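Local coordinates for putative branched-chain amino acid ABC transporter (Chromobacterium violaceum, PDB 4PYR), which binds glutathione in the crystal and, as a putative LppC-family lipoprotein with a periplasmic-binding-protein-like fold, may act as an enzyme regulator, at residues P198-S203 with G216-D221; V177-D182 with S203-G208; Q185-K190 with P212-V217; E109-A114 with G139-D144. All coordinates share one frame; numbering follows the deposited sequence.

Contact 1. Residues P198-S203 with G216-D221; sequences PVYGTS and GVRFID
Arg218 lies alongside Tyr200 where strands 199-201 and 218-220 run as parallel neighbours in the mixed sheet of this lobe, an alpha/beta arrangement of the periplasmic-binding-protein type. The strand axes come within 4.6 Å and diverge by only 16°. Two backbone bonds lace them together around Arg218: its N reaches Val199 O at 2.8 Å, and its O takes Gly201 N at 2.9 Å. One step further, Ile220 N to Gly201 O is only a weak bond.

On the Tyr200 side of the sheet, the arginine and the tyrosine point the same way. CB of Arg218 makes an off-centre, oblique CH-pi contact with the ring, 4.2 Å from its centroid. With the arginine running straight from CG to NE, the extended chain keeps CD against CE2 and CZ. The phenol oxygen turns to other partners, Asp120 and Arg122. On the other side, Val199 meets Val217 with CG1 against CG2 at 4.0 Å; CG1 of Val199 is anti to its backbone N (chi1 178°).

Past the strands, Ser203 rests against Asp221 through carbon rather than hydroxyl: its CB is 3.4 Å from Asp221 OD1. Ser203 OG bonds instead to Glu109, while Asp221 OD2 makes a salt bridge to Arg249 and a hydrogen bond to Asn206. At the opposite end of the pair, a water spans the two segments, taking a hydrogen bond from Val199 N at 3.0 Å and donating one to Gly216 O at 2.7 Å.

Contact 2. Residues V177-D182 with S203-G208; sequences VALALD and SQLNVG
Leu181, just beyond strand 176-180, faces Gln204 in the 3-10 turn 203-205, in the loop that follows the neighbouring parallel strand 199-201. Both lie at the C-terminal ends of strands in an alpha/beta sheet of the periplasmic-binding-protein type. The backbones stay apart, their nearest CA atoms, those of Asp182 and Gln204, being 7.1 Å from each other, so side chains have to bridge the gap. The turn is closed by its own bond from Asn206 N to Ser203 O, and Asp182 caps the start of helix 183-192 through OD2 to Gln185 N.

Gln204 does most of the bridging. Its CG is anti to the backbone N (chi1 179°) and the chain runs out extended beyond it, laying the amide against the Leu181 peptide. OE1 accepts Leu181 N at 3.1 Å in a bent bond (137° at the hydrogen), with the donor standing above the amide carbonyl plane. A water donates to the same OE1 and to Leu179 O, linking the strand end to the glutamine a second time. Leu181 O also lies 3.0 Å from Gln204 OE1, a close approach of two acceptors that is not a bond. NE2 finds its partner in Ser135 of helix 133-150, which ties this loop to a third element.

Beside the amide, Leu205 brings both methyls to the strand end: CD2 lies 3.6 Å from Leu181 O, and CD1 meets Leu179 CD1 at 4.2 Å, the two leucines crossing at about a right angle.

Contact 3. Residues Q185-K190 with P212-V217; sequences QAARLK and PELAGV
Lys190, on helix 183-192, reaches over the irregular segment 212-217 with a chain that bends twice. CG is anti to the backbone N (chi1 -176°), which brings it to 3.2 Å from Glu213 O, a tight carbon-to-carbonyl approach. The first bend, at chi2 (61°), turns CD toward Val217, and CD and CE then slide past that residue in the opposite direction, CE lying 3.8 Å from Val217 CG2. The second bend, at chi4 (80°), places NZ near Ala215 O, yet no direct hydrogen bond forms. Two waters fill in: one accepts from NZ and donates to both Glu213 O and Ala215 O, and the other accepts from NZ at 2.8 Å and donates to Ala215 O. The ammonium is thus joined to these two loop carbonyls through water.

A turn earlier on the helix the contact is apolar. Leu214 lays CD2 against both alanines, 4.1 Å from Ala186 CB and 3.8 Å from Ala187 CA. At the outer margin the side chain of Glu213 touches through CB, 3.8 Å from Ala187 CB, and its carboxylate leads away from the helix.

Leu214 to Val217 forms a type II beta turn, closed by Val217 N to Leu214 O, that delivers the chain into strand 218-220. The helix it packs against is the connection of a beta-alpha-beta crossover, running between the parallel neighbours 176-180 and 199-201 of an alpha/beta sheet.

Contact 4. Residues E109-A114 with G139-D144; sequences EARQLA and GKAFAD
Ala114 and Phe142 bring helices 106-119 and 133-150 together, their segments crossing at -38° with the axes only 7.6 Å apart. Small residues permit that approach: Ala110 CB meets Ala141 CB at 3.8 Å, and the same methyl also lies against the backbone N of Phe142.

The aromatic contact is carried by Phe142. Its CG is anti to the backbone N (chi1 -177°), which turns the ring toward the neighbouring helix. Ala114 CB stands over one face, offset toward the rim, in a CH-pi contact 3.9 Å from the centroid, while ring atom CE2 comes to 3.4 Å from Ala114 N. Leu113 crosses the ring obliquely, its CD2 at 4.1 Å from CE2.

Polar links are few and lie at the margin. A water donates to Ala141 O at 2.9 Å and takes only a weak bond from Arg111 NH1, in the plane of the guanidinium.

The result is a pair of helices running in the same general direction, packed through alanines and the Phe142 ring. They are layered on the sheet of an alpha/beta lobe as in periplasmic-binding-protein folds, near the ligand pocket: the side chain of Ala141 is about 9 Å from the bound glutathione.

How the contacts relate
Contacts 1 and 2 lie in the buried sheet region and meet through strands 176-180 and 199-201, sharing Ser203. Contact 1 relies on regular strand pairing, whereas contact 2, beyond the strand ends, replaces it with a side-chain amide and a water. Contacts 3 and 4 involve helices that pack on the sheet, contact 3 against a loop and contact 4 helix against helix, and do not touch each other: Leu179 packs against helix 183-192, and Ala178 against Phe142. Contact 3, more exposed, combines methyl packing with water bridges; contact 4 is buried and almost wholly apolar. Contact 3 shares Gly216 and Val217 with contact 1, while Ser203 OG to Glu109 OE1 connects contact 4 to contacts 1 and 2.

Contact 1. Residues P198-S203 with G216-D221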
loop_
_atom_site.group_PDB
_atom_site.type_symbol
_atom_site.label_atom_id
_atom_site.label_comp_id
_atom_site.label_asym_id
_atom_site.label_seq_id
_atom_site.Cartn_x
_atom_site.Cartn_y
_atom_site.Cartn_z
ATOM N N PRO A 198 -1.671 -15.150 20.392
ATOM C CA PRO A 198 -1.094 -14.357 19.312
ATOM C C PRO A 198 -2.142 -13.533 18.572
ATOM O O PRO A 198 -3.193 -14.067 18.193
ATOM C CB PRO A 198 -0.520 -15.420 18.386
ATOM C CG PRO A 198 -0.299 -16.617 19.217
ATOM C CD PRO A 198 -1.349 -16.581 20.277
ATOM N N VAL A 199 -1.865 -12.249 18.368
ATOM C CA VAL A 199 -2.765 -11.330 17.719
ATOM C C VAL A 199 -1.997 -10.687 16.559
ATOM O O VAL A 199 -0.849 -10.277 16.713
ATOM C CB VAL A 199 -3.304 -10.254 18.690
ATOM C CG1 VAL A 199 -4.208 -9.265 17.961
ATOM C CG2 VAL A 199 -4.040 -10.941 19.846
ATOM N N TYR A 200 -2.644 -10.648 15.397
ATOM C CA TYR A 200 -2.079 -10.135 14.180
ATOM C C TYR A 200 -2.947 -9.070 13.556
ATOM O O TYR A 200 -4.178 -9.109 13.668
ATOM C CB TYR A 200 -2.031 -11.273 13.166
ATOM C CG TYR A 200 -1.083 -12.386 13.478
ATOM C CD1 TYR A 200 -1.402 -13.383 14.408
ATOM C CD2 TYR A 200 0.143 -12.470 12.820
ATOM C CE1 TYR A 200 -0.538 -14.415 14.675
ATOM C CE2 TYR A 200 1.007 -13.523 13.034
ATOM C CZ TYR A 200 0.702 -14.494 13.963
ATOM O OH TYR A 200 1.573 -15.564 14.196
ATOM N N GLY A 201 -2.338 -8.130 12.872
ATOM C CA GLY A 201 -3.061 -7.142 12.085
ATOM C C GLY A 201 -2.239 -6.715 10.858
ATOM O O GLY A 201 -1.095 -7.105 10.681
ATOM N N THR A 202 -2.853 -5.863 10.054
ATOM C CA THR A 202 -2.209 -5.198 8.961
ATOM C C THR A 202 -1.705 -3.830 9.412
ATOM O O THR A 202 -1.787 -3.488 10.595
ATOM C CB THR A 202 -3.145 -5.030 7.747
ATOM O OG1 THR A 202 -4.230 -4.151 8.094
ATOM C CG2 THR A 202 -3.717 -6.325 7.368
ATOM N N SER A 203 -1.235 -3.014 8.469
ATOM C CA SER A 203 -0.701 -1.716 8.788
ATOM C C SER A 203 -1.800 -0.778 9.281
ATOM O O SER A 203 -1.483 0.290 9.714
ATOM C CB SER A 203 0.016 -1.104 7.575
ATOM O OG SER A 203 -0.873 -0.739 6.538
ATOM N N GLY A 216 2.915 -5.975 21.348
ATOM C CA GLY A 216 2.965 -7.419 21.115
ATOM C C GLY A 216 2.157 -7.917 19.934
ATOM O O GLY A 216 2.303 -9.068 19.542
ATOM N N VAL A 217 1.303 -7.078 19.352
ATOM C CA VAL A 217 0.573 -7.463 18.165
ATOM C C VAL A 217 1.567 -7.598 17.026
ATOM O O VAL A 217 2.410 -6.724 16.804
ATOM C CB VAL A 217 -0.488 -6.424 17.814
ATOM C CG1 VAL A 217 -1.124 -6.726 16.456
ATOM C CG2 VAL A 217 -1.568 -6.387 18.932
ATOM N N ARG A 218 1.427 -8.689 16.286
ATOM C CA ARG A 218 2.287 -8.935 15.132
ATOM C C ARG A 218 1.582 -8.295 13.928
ATOM O O ARG A 218 0.379 -8.414 13.743
ATOM C CB ARG A 218 2.473 -10.433 14.898
ATOM C CG ARG A 218 3.147 -11.173 16.049
ATOM C CD ARG A 218 3.562 -12.598 15.680
ATOM N NE ARG A 218 4.480 -13.193 16.647
ATOM C CZ ARG A 218 5.792 -12.975 16.672
ATOM N NH1 ARG A 218 6.367 -12.168 15.788
ATOM N NH2 ARG A 218 6.540 -13.540 17.610
ATOM N N PHE A 219 2.313 -7.534 13.138
ATOM C CA PHE A 219 1.680 -6.877 12.001
ATOM C C PHE A 219 2.659 -6.803 10.830
ATOM O O PHE A 219 3.823 -7.133 10.959
ATOM C CB PHE A 219 1.187 -5.491 12.432
ATOM C CG PHE A 219 2.280 -4.483 12.649
ATOM C CD1 PHE A 219 3.093 -4.546 13.759
ATOM C CD2 PHE A 219 2.492 -3.456 11.732
ATOM C CE1 PHE A 219 4.115 -3.639 13.943
ATOM C CE2 PHE A 219 3.480 -2.505 11.945
ATOM C CZ PHE A 219 4.312 -2.612 13.028
ATOM N N ILE A 220 2.113 -6.463 9.666
ATOM C CA ILE A 220 2.925 -6.251 8.475
ATOM C C ILE A 220 2.823 -4.808 8.064
ATOM O O ILE A 220 1.778 -4.166 8.208
ATOM C CB ILE A 220 2.531 -7.216 7.312
ATOM C CG1 ILE A 220 1.053 -7.113 6.973
ATOM C CG2 ILE A 220 2.853 -8.666 7.702
ATOM C CD1 ILE A 220 0.674 -7.926 5.749
ATOM N N ASP A 221 3.938 -4.273 7.586
ATOM C CA ASP A 221 3.989 -2.909 7.119
ATOM C C ASP A 221 5.251 -2.735 6.269
ATOM O O ASP A 221 6.020 -3.668 6.103
ATOM C CB ASP A 221 3.999 -1.918 8.319
ATOM C CG ASP A 221 3.386 -0.558 8.000
ATOM O OD1 ASP A 221 3.208 -0.189 6.842
ATOM O OD2 ASP A 221 3.050 0.181 8.974
HETATM O O HOH W 1 0.719 -11.311 19.671
#

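Contact 2. Residues V177-D182 with S203-G208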
loop_
_atom_site.group_PDB
_atom_site.type_symbol
_atom_site.label_atom_id
_atom_site.label_comp_id
_atom_site.label_asym_id
_atom_site.label_seq_id
_atom_site.Cartn_x
_atom_site.Cartn_y
_atom_site.Cartn_z
ATOM N N VAL A 177 -5.524 -14.679 16.759
ATOM C CA VAL A 177 -6.560 -13.743 16.356
ATOM C C VAL A 177 -6.042 -12.847 15.241
ATOM O O VAL A 177 -4.966 -12.287 15.361
ATOM C CB VAL A 177 -7.052 -12.907 17.540
ATOM C CG1 VAL A 177 -8.089 -11.886 17.101
ATOM C CG2 VAL A 177 -7.596 -13.849 18.562
ATOM N N ALA A 178 -6.819 -12.701 14.179
ATOM C CA ALA A 178 -6.520 -11.774 13.103
ATOM C C ALA A 178 -7.471 -10.616 13.185
ATOM O O ALA A 178 -8.664 -10.843 13.245
ATOM C CB ALA A 178 -6.695 -12.480 11.763
ATOM N N LEU A 179 -6.963 -9.392 13.252
ATOM C CA LEU A 179 -7.774 -8.220 13.356
ATOM C C LEU A 179 -7.941 -7.509 12.034
ATOM O O LEU A 179 -6.959 -7.122 11.405
ATOM C CB LEU A 179 -7.166 -7.220 14.352
ATOM C CG LEU A 179 -6.942 -7.766 15.767
ATOM C CD1 LEU A 179 -6.423 -6.698 16.738
ATOM C CD2 LEU A 179 -8.244 -8.334 16.336
ATOM N N ALA A 180 -9.187 -7.301 11.629
ATOM C CA ALA A 180 -9.524 -6.325 10.614
ATOM C C ALA A 180 -10.471 -5.371 11.289
ATOM O O ALA A 180 -11.683 -5.523 11.207
ATOM C CB ALA A 180 -10.226 -7.010 9.456
ATOM N N LEU A 181 -9.897 -4.427 12.046
ATOM C CA LEU A 181 -10.623 -3.667 13.033
ATOM C C LEU A 181 -9.918 -2.335 13.173
ATOM O O LEU A 181 -8.671 -2.258 13.100
ATOM C CB LEU A 181 -10.565 -4.486 14.343
ATOM C CG LEU A 181 -11.441 -4.080 15.517
ATOM C CD1 LEU A 181 -12.886 -3.955 15.084
ATOM C CD2 LEU A 181 -11.224 -5.042 16.671
ATOM N N ASP A 182 -10.704 -1.274 13.384
ATOM C CA ASP A 182 -10.153 0.049 13.567
ATOM C C ASP A 182 -9.276 0.078 14.837
ATOM O O ASP A 182 -9.489 -0.694 15.786
ATOM C CB ASP A 182 -11.284 1.062 13.699
ATOM C CG ASP A 182 -12.259 0.693 14.817
ATOM O OD1 ASP A 182 -13.100 -0.237 14.622
ATOM O OD2 ASP A 182 -12.132 1.246 15.916
ATOM N N SER A 203 -1.235 -3.014 8.469
ATOM C CA SER A 203 -0.701 -1.716 8.788
ATOM C C SER A 203 -1.800 -0.778 9.281
ATOM O O SER A 203 -1.483 0.290 9.714
ATOM C CB SER A 203 0.016 -1.104 7.575
ATOM O OG SER A 203 -0.873 -0.739 6.538
ATOM N N GLN A 204 -3.070 -1.182 9.121
ATOM C CA GLN A 204 -4.219 -0.520 9.735
ATOM C C GLN A 204 -3.929 -0.182 11.205
ATOM O O GLN A 204 -4.335 0.886 11.688
ATOM C CB GLN A 204 -5.466 -1.432 9.601
ATOM C CG GLN A 204 -6.761 -0.909 10.224
ATOM C CD GLN A 204 -7.849 -1.962 10.180
ATOM O OE1 GLN A 204 -7.590 -3.166 10.401
ATOM N NE2 GLN A 204 -9.075 -1.527 9.913
ATOM N N LEU A 205 -3.216 -1.069 11.898
ATOM C CA LEU A 205 -2.951 -0.879 13.349
ATOM C C LEU A 205 -1.791 0.003 13.694
ATOM O O LEU A 205 -1.660 0.437 14.848
ATOM C CB LEU A 205 -2.752 -2.240 14.009
ATOM C CG LEU A 205 -3.938 -3.177 13.801
ATOM C CD1 LEU A 205 -3.659 -4.457 14.535
ATOM C CD2 LEU A 205 -5.251 -2.560 14.263
ATOM N N ASN A 206 -0.926 0.269 12.716
ATOM C CA ASN A 206 0.270 1.057 12.936
ATOM C C ASN A 206 -0.004 2.485 12.505
ATOM O O ASN A 206 0.156 2.900 11.359
ATOM C CB ASN A 206 1.462 0.426 12.175
ATOM C CG ASN A 206 2.783 1.109 12.488
ATOM O OD1 ASN A 206 2.911 1.808 13.506
ATOM N ND2 ASN A 206 3.796 0.902 11.630
ATOM N N VAL A 207 -0.480 3.259 13.461
ATOM C CA VAL A 207 -0.934 4.596 13.172
ATOM C C VAL A 207 0.078 5.647 13.577
ATOM O O VAL A 207 0.050 6.775 13.045
ATOM C CB VAL A 207 -2.308 4.868 13.832
ATOM C CG1 VAL A 207 -2.174 4.980 15.342
ATOM C CG2 VAL A 207 -2.902 6.148 13.254
ATOM N N GLY A 208 0.987 5.272 14.478
ATOM C CA GLY A 208 1.991 6.153 14.992
ATOM C C GLY A 208 1.699 6.548 16.419
ATOM O O GLY A 208 0.653 6.202 16.947
HETATM O O HOH W 2 -5.590 -5.054 10.246
#

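Contact 3. Residues Q185-K190 with P212-V217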
loop_
_atom_site.group_PDB
_atom_site.type_symbol
_atom_site.label_atom_id
_atom_site.label_comp_id
_atom_site.label_asym_id
_atom_site.label_seq_id
_atom_site.Cartn_x
_atom_site.Cartn_y
_atom_site.Cartn_z
ATOM N N GLN A 185 -10.913 0.272 18.470
ATOM C CA GLN A 185 -11.528 -0.970 18.874
ATOM C C GLN A 185 -10.511 -2.088 19.031
ATOM O O GLN A 185 -10.670 -2.949 19.885
ATOM C CB GLN A 185 -12.667 -1.350 17.927
ATOM C CG GLN A 185 -13.873 -0.405 18.110
ATOM C CD GLN A 185 -15.140 -0.854 17.393
ATOM O OE1 GLN A 185 -15.113 -1.221 16.201
ATOM N NE2 GLN A 185 -16.277 -0.801 18.113
ATOM N N ALA A 186 -9.473 -2.105 18.181
ATOM C CA ALA A 186 -8.448 -3.121 18.300
ATOM C C ALA A 186 -7.741 -3.057 19.614
ATOM O O ALA A 186 -7.439 -4.096 20.213
ATOM C CB ALA A 186 -7.447 -2.971 17.179
ATOM N N ALA A 187 -7.489 -1.841 20.062
ATOM C CA ALA A 187 -6.839 -1.647 21.353
ATOM C C ALA A 187 -7.723 -2.113 22.491
ATOM O O ALA A 187 -7.242 -2.759 23.430
ATOM C CB ALA A 187 -6.436 -0.182 21.532
ATOM N N ARG A 188 -9.016 -1.807 22.413
ATOM C CA ARG A 188 -9.960 -2.322 23.426
ATOM C C ARG A 188 -10.014 -3.850 23.432
ATOM O O ARG A 188 -10.005 -4.481 24.518
ATOM C CB ARG A 188 -11.361 -1.724 23.255
ATOM C CG ARG A 188 -12.406 -2.340 24.168
ATOM C CD ARG A 188 -13.827 -2.085 23.689
ATOM N NE ARG A 188 -14.729 -2.479 24.748
ATOM C CZ ARG A 188 -16.061 -2.415 24.718
ATOM N NH1 ARG A 188 -16.675 -2.027 23.607
ATOM N NH2 ARG A 188 -16.756 -2.812 25.753
ATOM N N LEU A 189 -10.028 -4.460 22.234
ATOM C CA LEU A 189 -10.122 -5.896 22.201
ATOM C C LEU A 189 -8.809 -6.541 22.725
ATOM O O LEU A 189 -8.816 -7.514 23.512
ATOM C CB LEU A 189 -10.343 -6.336 20.755
ATOM C CG LEU A 189 -10.422 -7.834 20.518
ATOM C CD1 LEU A 189 -11.406 -8.466 21.495
ATOM C CD2 LEU A 189 -10.816 -8.101 19.077
ATOM N N LYS A 190 -7.658 -5.991 22.324
ATOM C CA LYS A 190 -6.382 -6.539 22.778
ATOM C C LYS A 190 -6.305 -6.568 24.300
ATOM O O LYS A 190 -5.861 -7.566 24.877
ATOM C CB LYS A 190 -5.209 -5.741 22.152
ATOM C CG LYS A 190 -3.791 -6.259 22.461
ATOM C CD LYS A 190 -3.535 -7.679 21.975
ATOM C CE LYS A 190 -2.098 -8.131 22.225
ATOM N NZ LYS A 190 -1.878 -8.564 23.599
ATOM N N PRO A 212 0.444 1.801 23.587
ATOM C CA PRO A 212 0.791 0.737 24.547
ATOM C C PRO A 212 -0.186 -0.417 24.653
ATOM O O PRO A 212 0.230 -1.537 24.988
ATOM C CB PRO A 212 0.849 1.470 25.897
ATOM C CG PRO A 212 0.007 2.672 25.698
ATOM C CD PRO A 212 0.106 3.065 24.258
ATOM N N GLU A 213 -1.472 -0.178 24.313
ATOM C CA GLU A 213 -2.458 -1.297 24.355
ATOM C C GLU A 213 -2.272 -2.324 23.271
ATOM O O GLU A 213 -2.727 -3.446 23.429
ATOM C CB GLU A 213 -3.917 -0.821 24.307
ATOM C CG GLU A 213 -4.321 -0.079 25.584
ATOM C CD GLU A 213 -3.667 1.278 25.669
ATOM O OE1 GLU A 213 -3.564 1.946 24.584
ATOM O OE2 GLU A 213 -3.245 1.634 26.752
ATOM N N LEU A 214 -1.584 -1.964 22.180
ATOM C CA LEU A 214 -1.375 -2.887 21.037
ATOM C C LEU A 214 -0.004 -3.575 21.073
ATOM O O LEU A 214 0.380 -4.302 20.209
ATOM C CB LEU A 214 -1.597 -2.130 19.736
ATOM C CG LEU A 214 -3.075 -1.798 19.445
ATOM C CD1 LEU A 214 -3.259 -0.773 18.350
ATOM C CD2 LEU A 214 -3.940 -3.058 19.321
ATOM N N ALA A 215 0.748 -3.366 22.135
ATOM C CA ALA A 215 2.078 -3.968 22.315
ATOM C C ALA A 215 2.005 -5.467 22.154
ATOM O O ALA A 215 1.151 -6.155 22.720
ATOM C CB ALA A 215 2.651 -3.636 23.666
ATOM N N GLY A 216 2.915 -5.975 21.348
ATOM C CA GLY A 216 2.965 -7.419 21.115
ATOM C C GLY A 216 2.157 -7.917 19.934
ATOM O O GLY A 216 2.303 -9.068 19.542
ATOM N N VAL A 217 1.303 -7.078 19.352
ATOM C CA VAL A 217 0.573 -7.463 18.165
ATOM C C VAL A 217 1.567 -7.598 17.026
ATOM O O VAL A 217 2.410 -6.724 16.804
ATOM C CB VAL A 217 -0.488 -6.424 17.814
ATOM C CG1 VAL A 217 -1.124 -6.726 16.456
ATOM C CG2 VAL A 217 -1.568 -6.387 18.932
HETATM O O HOH W 3 -0.948 -5.589 24.387
HETATM O O HOH W 4 0.854 -9.299 23.576
#

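Contact 4. Residues E109-A114 with G139-D144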
loop_
_atom_site.group_PDB
_atom_site.type_symbol
_atom_site.label_atom_id
_atom_site.label_comp_id
_atom_site.label_asym_id
_atom_site.label_seq_id
_atom_site.Cartn_x
_atom_site.Cartn_y
_atom_site.Cartn_z
ATOM N N GLU A 109 -2.591 -6.312 1.745
ATOM C CA GLU A 109 -2.043 -6.574 3.054
ATOM C C GLU A 109 -2.840 -7.681 3.763
ATOM O O GLU A 109 -2.268 -8.562 4.418
ATOM C CB GLU A 109 -2.037 -5.286 3.871
ATOM C CG GLU A 109 -1.148 -4.209 3.278
ATOM C CD GLU A 109 -0.922 -3.029 4.193
ATOM O OE1 GLU A 109 -1.336 -3.144 5.361
ATOM O OE2 GLU A 109 -0.282 -2.053 3.740
ATOM N N ALA A 110 -4.162 -7.699 3.552
ATOM C CA ALA A 110 -4.985 -8.746 4.164
ATOM C C ALA A 110 -4.587 -10.103 3.643
ATOM O O ALA A 110 -4.508 -11.052 4.411
ATOM C CB ALA A 110 -6.455 -8.491 3.902
ATOM N N ARG A 111 -4.350 -10.191 2.318
ATOM C CA ARG A 111 -3.981 -11.467 1.744
ATOM C C ARG A 111 -2.653 -11.948 2.330
ATOM O O ARG A 111 -2.488 -13.112 2.708
ATOM C CB ARG A 111 -3.870 -11.314 0.236
ATOM C CG ARG A 111 -5.203 -11.240 -0.457
ATOM C CD ARG A 111 -4.976 -11.453 -1.954
ATOM N NE ARG A 111 -4.641 -10.179 -2.573
ATOM C CZ ARG A 111 -5.549 -9.250 -2.881
ATOM N NH1 ARG A 111 -6.853 -9.457 -2.665
ATOM N NH2 ARG A 111 -5.152 -8.115 -3.426
ATOM N N GLN A 112 -1.670 -11.063 2.375
ATOM C CA GLN A 112 -0.435 -11.408 2.990
ATOM C C GLN A 112 -0.525 -11.827 4.428
ATOM O O GLN A 112 0.132 -12.786 4.818
ATOM C CB GLN A 112 0.503 -10.264 2.865
ATOM C CG GLN A 112 1.014 -10.171 1.437
ATOM C CD GLN A 112 1.979 -9.043 1.376
ATOM O OE1 GLN A 112 3.034 -9.092 2.046
ATOM N NE2 GLN A 112 1.600 -7.966 0.664
ATOM N N LEU A 113 -1.364 -11.138 5.198
ATOM C CA LEU A 113 -1.498 -11.513 6.580
ATOM C C LEU A 113 -1.991 -12.965 6.734
ATOM O O LEU A 113 -1.512 -13.699 7.585
ATOM C CB LEU A 113 -2.446 -10.565 7.296
ATOM C CG LEU A 113 -2.405 -10.690 8.809
ATOM C CD1 LEU A 113 -1.074 -10.193 9.341
ATOM C CD2 LEU A 113 -3.592 -9.916 9.361
ATOM N N ALA A 114 -2.923 -13.375 5.879
ATOM C CA ALA A 114 -3.352 -14.746 5.896
ATOM C C ALA A 114 -2.190 -15.668 5.598
ATOM O O ALA A 114 -2.049 -16.683 6.246
ATOM C CB ALA A 114 -4.473 -14.967 4.900
ATOM N N GLY A 139 -11.354 -7.831 5.908
ATOM C CA GLY A 139 -11.796 -9.095 6.388
ATOM C C GLY A 139 -12.158 -10.037 5.245
ATOM O O GLY A 139 -11.782 -11.185 5.312
ATOM N N LYS A 140 -12.877 -9.522 4.243
ATOM C CA LYS A 140 -13.213 -10.353 3.049
ATOM C C LYS A 140 -11.946 -10.865 2.368
ATOM O O LYS A 140 -11.839 -12.072 2.047
ATOM C CB LYS A 140 -14.096 -9.529 2.087
ATOM C CG LYS A 140 -14.324 -10.141 0.703
ATOM C CD LYS A 140 -15.103 -11.429 0.786
ATOM C CE LYS A 140 -15.656 -11.758 -0.597
ATOM N NZ LYS A 140 -15.974 -13.191 -0.903
ATOM N N ALA A 141 -10.987 -9.960 2.146
ATOM C CA ALA A 141 -9.763 -10.337 1.481
ATOM C C ALA A 141 -8.976 -11.363 2.280
ATOM O O ALA A 141 -8.423 -12.294 1.725
ATOM C CB ALA A 141 -8.947 -9.102 1.166
ATOM N N PHE A 142 -8.904 -11.170 3.626
ATOM C CA PHE A 142 -8.262 -12.167 4.461
ATOM C C PHE A 142 -8.949 -13.548 4.333
ATOM O O PHE A 142 -8.309 -14.589 4.163
ATOM C CB PHE A 142 -8.225 -11.678 5.926
ATOM C CG PHE A 142 -7.522 -12.622 6.843
ATOM C CD1 PHE A 142 -8.120 -13.805 7.258
ATOM C CD2 PHE A 142 -6.243 -12.345 7.282
ATOM C CE1 PHE A 142 -7.440 -14.701 8.053
ATOM C CE2 PHE A 142 -5.571 -13.239 8.083
ATOM C CZ PHE A 142 -6.163 -14.398 8.510
ATOM N N ALA A 143 -10.254 -13.538 4.497
ATOM C CA ALA A 143 -11.032 -14.743 4.534
ATOM C C ALA A 143 -10.920 -15.485 3.197
ATOM O O ALA A 143 -10.773 -16.698 3.182
ATOM C CB ALA A 143 -12.460 -14.393 4.822
ATOM N N ASP A 144 -10.946 -14.741 2.113
ATOM C CA ASP A 144 -10.830 -15.400 0.785
ATOM C C ASP A 144 -9.474 -16.084 0.633
ATOM O O ASP A 144 -9.375 -17.213 0.059
ATOM C CB ASP A 144 -11.034 -14.389 -0.332
ATOM C CG ASP A 144 -12.508 -14.029 -0.550
ATOM O OD1 ASP A 144 -13.406 -14.679 0.034
ATOM O OD2 ASP A 144 -12.794 -13.065 -1.281
HETATM O O HOH W 5 -8.237 -12.060 -1.113
#